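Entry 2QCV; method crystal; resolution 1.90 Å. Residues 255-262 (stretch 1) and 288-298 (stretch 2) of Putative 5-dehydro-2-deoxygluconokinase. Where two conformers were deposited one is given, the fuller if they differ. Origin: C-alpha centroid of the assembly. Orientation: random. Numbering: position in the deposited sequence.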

# COMPACT_ATOMS: atom_id res chain seq x y z
N ALA A 255 24.77 21.82 35.96
CA ALA A 255 24.56 22.30 34.59
C ALA A 255 25.88 22.82 34.05
O ALA A 255 26.68 23.44 34.80
CB ALA A 255 23.51 23.39 34.54
N TYR A 256 26.13 22.56 32.77
CA TYR A 256 27.41 22.90 32.11
C TYR A 256 27.09 23.57 30.80
O TYR A 256 26.06 23.28 30.19
CB TYR A 256 28.23 21.63 31.82
CG TYR A 256 28.50 20.84 33.06
CD1 TYR A 256 29.62 21.11 33.82
CD2 TYR A 256 27.61 19.84 33.49
CE1 TYR A 256 29.88 20.40 34.97
CE2 TYR A 256 27.87 19.11 34.65
CZ TYR A 256 29.02 19.41 35.37
OH TYR A 256 29.33 18.75 36.56
N ARG A 257 27.97 24.47 30.36
CA ARG A 257 27.76 25.23 29.15
C ARG A 257 28.90 25.02 28.19
O ARG A 257 30.07 24.94 28.59
CB ARG A 257 27.62 26.72 29.51
CG ARG A 257 27.60 27.62 28.33
CD ARG A 257 27.88 29.04 28.76
NE ARG A 257 26.75 29.67 29.43
CZ ARG A 257 25.88 30.48 28.84
NH1 ARG A 257 25.92 30.73 27.53
NH2 ARG A 257 24.93 31.03 29.57
N GLY A 258 28.54 24.85 26.93
CA GLY A 258 29.45 24.75 25.79
C GLY A 258 29.19 25.89 24.82
O GLY A 258 28.11 26.55 24.89
N TYR A 259 30.13 26.06 23.88
CA TYR A 259 30.16 27.20 22.99
C TYR A 259 30.39 26.73 21.57
O TYR A 259 31.24 25.87 21.32
CB TYR A 259 31.30 28.20 23.40
CG TYR A 259 31.26 28.48 24.89
CD1 TYR A 259 30.44 29.49 25.40
CD2 TYR A 259 31.94 27.66 25.78
CE1 TYR A 259 30.36 29.69 26.76
CE2 TYR A 259 31.84 27.85 27.12
CZ TYR A 259 31.05 28.89 27.60
OH TYR A 259 30.98 29.05 28.96
N ALA A 260 29.63 27.34 20.67
CA ALA A 260 29.88 27.21 19.22
C ALA A 260 31.23 27.79 18.86
O ALA A 260 31.65 28.81 19.45
CB ALA A 260 28.79 27.88 18.41
N TYR A 261 31.92 27.13 17.93
CA TYR A 261 33.19 27.64 17.40
C TYR A 261 32.96 28.50 16.17
O TYR A 261 32.10 28.19 15.37
CB TYR A 261 34.17 26.49 17.14
CG TYR A 261 34.73 25.99 18.44
CD1 TYR A 261 34.03 25.05 19.20
CD2 TYR A 261 35.92 26.48 18.93
CE1 TYR A 261 34.52 24.61 20.44
CE2 TYR A 261 36.43 26.05 20.15
CZ TYR A 261 35.72 25.13 20.91
OH TYR A 261 36.21 24.75 22.12
N LYS A 262 33.67 29.63 16.08
CA LYS A 262 33.65 30.48 14.90
C LYS A 262 34.05 29.62 13.71
O LYS A 262 35.01 28.87 13.79
CB LYS A 262 34.65 31.63 15.04
CG LYS A 262 34.40 32.64 16.16
CD LYS A 262 35.38 33.83 16.06
CE LYS A 262 35.23 34.86 17.19
NZ LYS A 262 33.84 35.00 17.67
N GLY A 288 35.00 14.49 31.17
CA GLY A 288 33.98 15.19 31.92
C GLY A 288 33.05 15.96 31.00
O GLY A 288 33.33 16.14 29.81
N ILE A 289 31.92 16.37 31.54
CA ILE A 289 30.85 16.92 30.70
C ILE A 289 31.22 18.27 30.12
O ILE A 289 30.95 18.54 28.94
CB ILE A 289 29.52 16.98 31.49
CG1 ILE A 289 29.09 15.56 31.88
CG2 ILE A 289 28.44 17.74 30.71
CD1 ILE A 289 28.07 15.49 32.97
N GLU A 290 31.80 19.15 30.94
CA GLU A 290 32.09 20.50 30.45
C GLU A 290 33.05 20.46 29.27
O GLU A 290 32.84 21.12 28.26
CB GLU A 290 32.71 21.35 31.54
CG GLU A 290 32.81 22.79 31.15
CD GLU A 290 33.38 23.62 32.31
OE1 GLU A 290 33.31 23.14 33.46
OE2 GLU A 290 33.94 24.69 32.05
N THR A 291 34.08 19.62 29.36
CA THR A 291 34.99 19.45 28.24
C THR A 291 34.36 18.72 27.06
O THR A 291 34.65 19.06 25.91
CB THR A 291 36.31 18.77 28.67
OG1 THR A 291 36.97 19.61 29.65
CG2 THR A 291 37.24 18.59 27.45
N ALA A 292 33.53 17.71 27.33
CA ALA A 292 32.82 16.99 26.27
C ALA A 292 32.01 17.93 25.38
O ALA A 292 31.96 17.76 24.17
CB ALA A 292 31.95 15.87 26.84
N LEU A 293 31.37 18.93 25.98
CA LEU A 293 30.65 19.94 25.19
C LEU A 293 31.57 20.68 24.20
O LEU A 293 31.13 20.98 23.07
CB LEU A 293 29.94 20.92 26.12
CG LEU A 293 28.80 20.41 27.01
CD1 LEU A 293 28.40 21.53 28.04
CD2 LEU A 293 27.57 19.94 26.19
N LYS A 294 32.83 20.92 24.57
CA LYS A 294 33.77 21.59 23.67
C LYS A 294 34.17 20.67 22.52
O LYS A 294 34.26 21.09 21.37
CB LYS A 294 35.03 21.99 24.42
CG LYS A 294 34.79 22.92 25.59
CD LYS A 294 36.08 23.50 26.18
CE LYS A 294 35.81 24.18 27.55
NZ LYS A 294 34.73 25.20 27.45
N TYR A 295 34.41 19.40 22.83
CA TYR A 295 34.68 18.43 21.80
C TYR A 295 33.55 18.33 20.78
O TYR A 295 33.83 18.31 19.61
CB TYR A 295 34.99 17.05 22.40
CG TYR A 295 36.43 16.89 22.81
CD1 TYR A 295 36.94 17.53 23.96
CD2 TYR A 295 37.29 16.08 22.08
CE1 TYR A 295 38.24 17.37 24.34
CE2 TYR A 295 38.66 15.91 22.47
CZ TYR A 295 39.10 16.57 23.60
OH TYR A 295 40.41 16.45 24.03
N GLY A 296 32.29 18.29 21.22
CA GLY A 296 31.17 18.16 20.29
C GLY A 296 31.08 19.42 19.43
O GLY A 296 30.94 19.35 18.20
N SER A 297 31.20 20.57 20.07
CA SER A 297 31.12 21.82 19.35
C SER A 297 32.26 22.02 18.35
O SER A 297 32.03 22.47 17.22
CB SER A 297 31.08 23.00 20.33
OG SER A 297 30.13 22.77 21.33
N ALA A 298 33.48 21.69 18.75
CA ALA A 298 34.62 21.83 17.84
C ALA A 298 34.50 20.90 16.62
O ALA A 298 34.78 21.29 15.47
CB ALA A 298 35.96 21.57 18.63
O HOH W 1 32.33 23.75 27.74
O HOH W 2 30.56 24.72 16.89

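A strand, 255-258, and the loop that follows it lie along the helix 289-298, their directions 28° apart and their axes 7.2 Å apart at the closest. No direct hydrogen bond crosses between the stretches; packing and two bridging waters make the contact, which buries 533 Å².

The closeness is set at Gly258, whose CA lies 5.0 Å from the CA of Leu293. A CB on Gly258 would point toward the helix and fall 2.8 Å from Leu293 CB, a clash, so the absence of a side chain is what permits this approach. Leu293, in the m,t rotamer common on helices, lays its CD1 against the strand backbone, 3.5 Å from both Arg257 C and Gly258 N, and 3.8 Å from Tyr256 CB.

Two tyrosines flank this point, both with chi1 in the m well, chi2 near perpendicular and CA-to-CB toward the helix. Tyr256 covers the first turn. Ile289 CB sits over one face of its ring, 4.2 Å from the centroid of Tyr256, and Ile289 CG2 reaches 3.6 Å from Tyr256 CD2; the beta-branch thus supplies a broad apolar surface close to the backbone. Glu290 adds its aliphatic part, CB lying 3.8 Å from Tyr256 CD1, while its t,t chain extends the carboxylate onward. Further along, Tyr261 lies across the turn 294-298, with Ala298 CB over a face, 4.2 Å from the ring centroid of Tyr261. The ring lies close to the helix backbone, Tyr261 CD1 being 3.4 Å from Ala298 N, and the methyl of Ala298 packs on its face.

Ser297 suits the tight passage between. Its CB is only 3.0 Å from Tyr259 O, and with chi1 at -49° (m) its hydroxyl turns back to donate to Leu293 O, OG to O 2.7 Å. A small polar side chain is thereby satisfied within its own helix.

Lys294 has its CA-to-CB bond sideways to the strand, and its chain runs extended through chi2 and chi3 before chi4 turns to m. This carries NZ to the edge of the Tyr259 ring, 3.9 Å from Tyr259 CE2, and to a water, which accepts from Lys294 NZ at 2.8 Å. That water donates to Arg257 O and Glu290 O, each oxygen 2.7 Å from the water's, joining strand carbonyl, helix carbonyl and ammonium. Arg257 itself points its CB away, contributing mainly backbone. A second water accepts from Tyr261 N at 3.0 Å and donates to Ser297 O at 2.7 Å, so polar backbone groups are linked where direct pairing is absent.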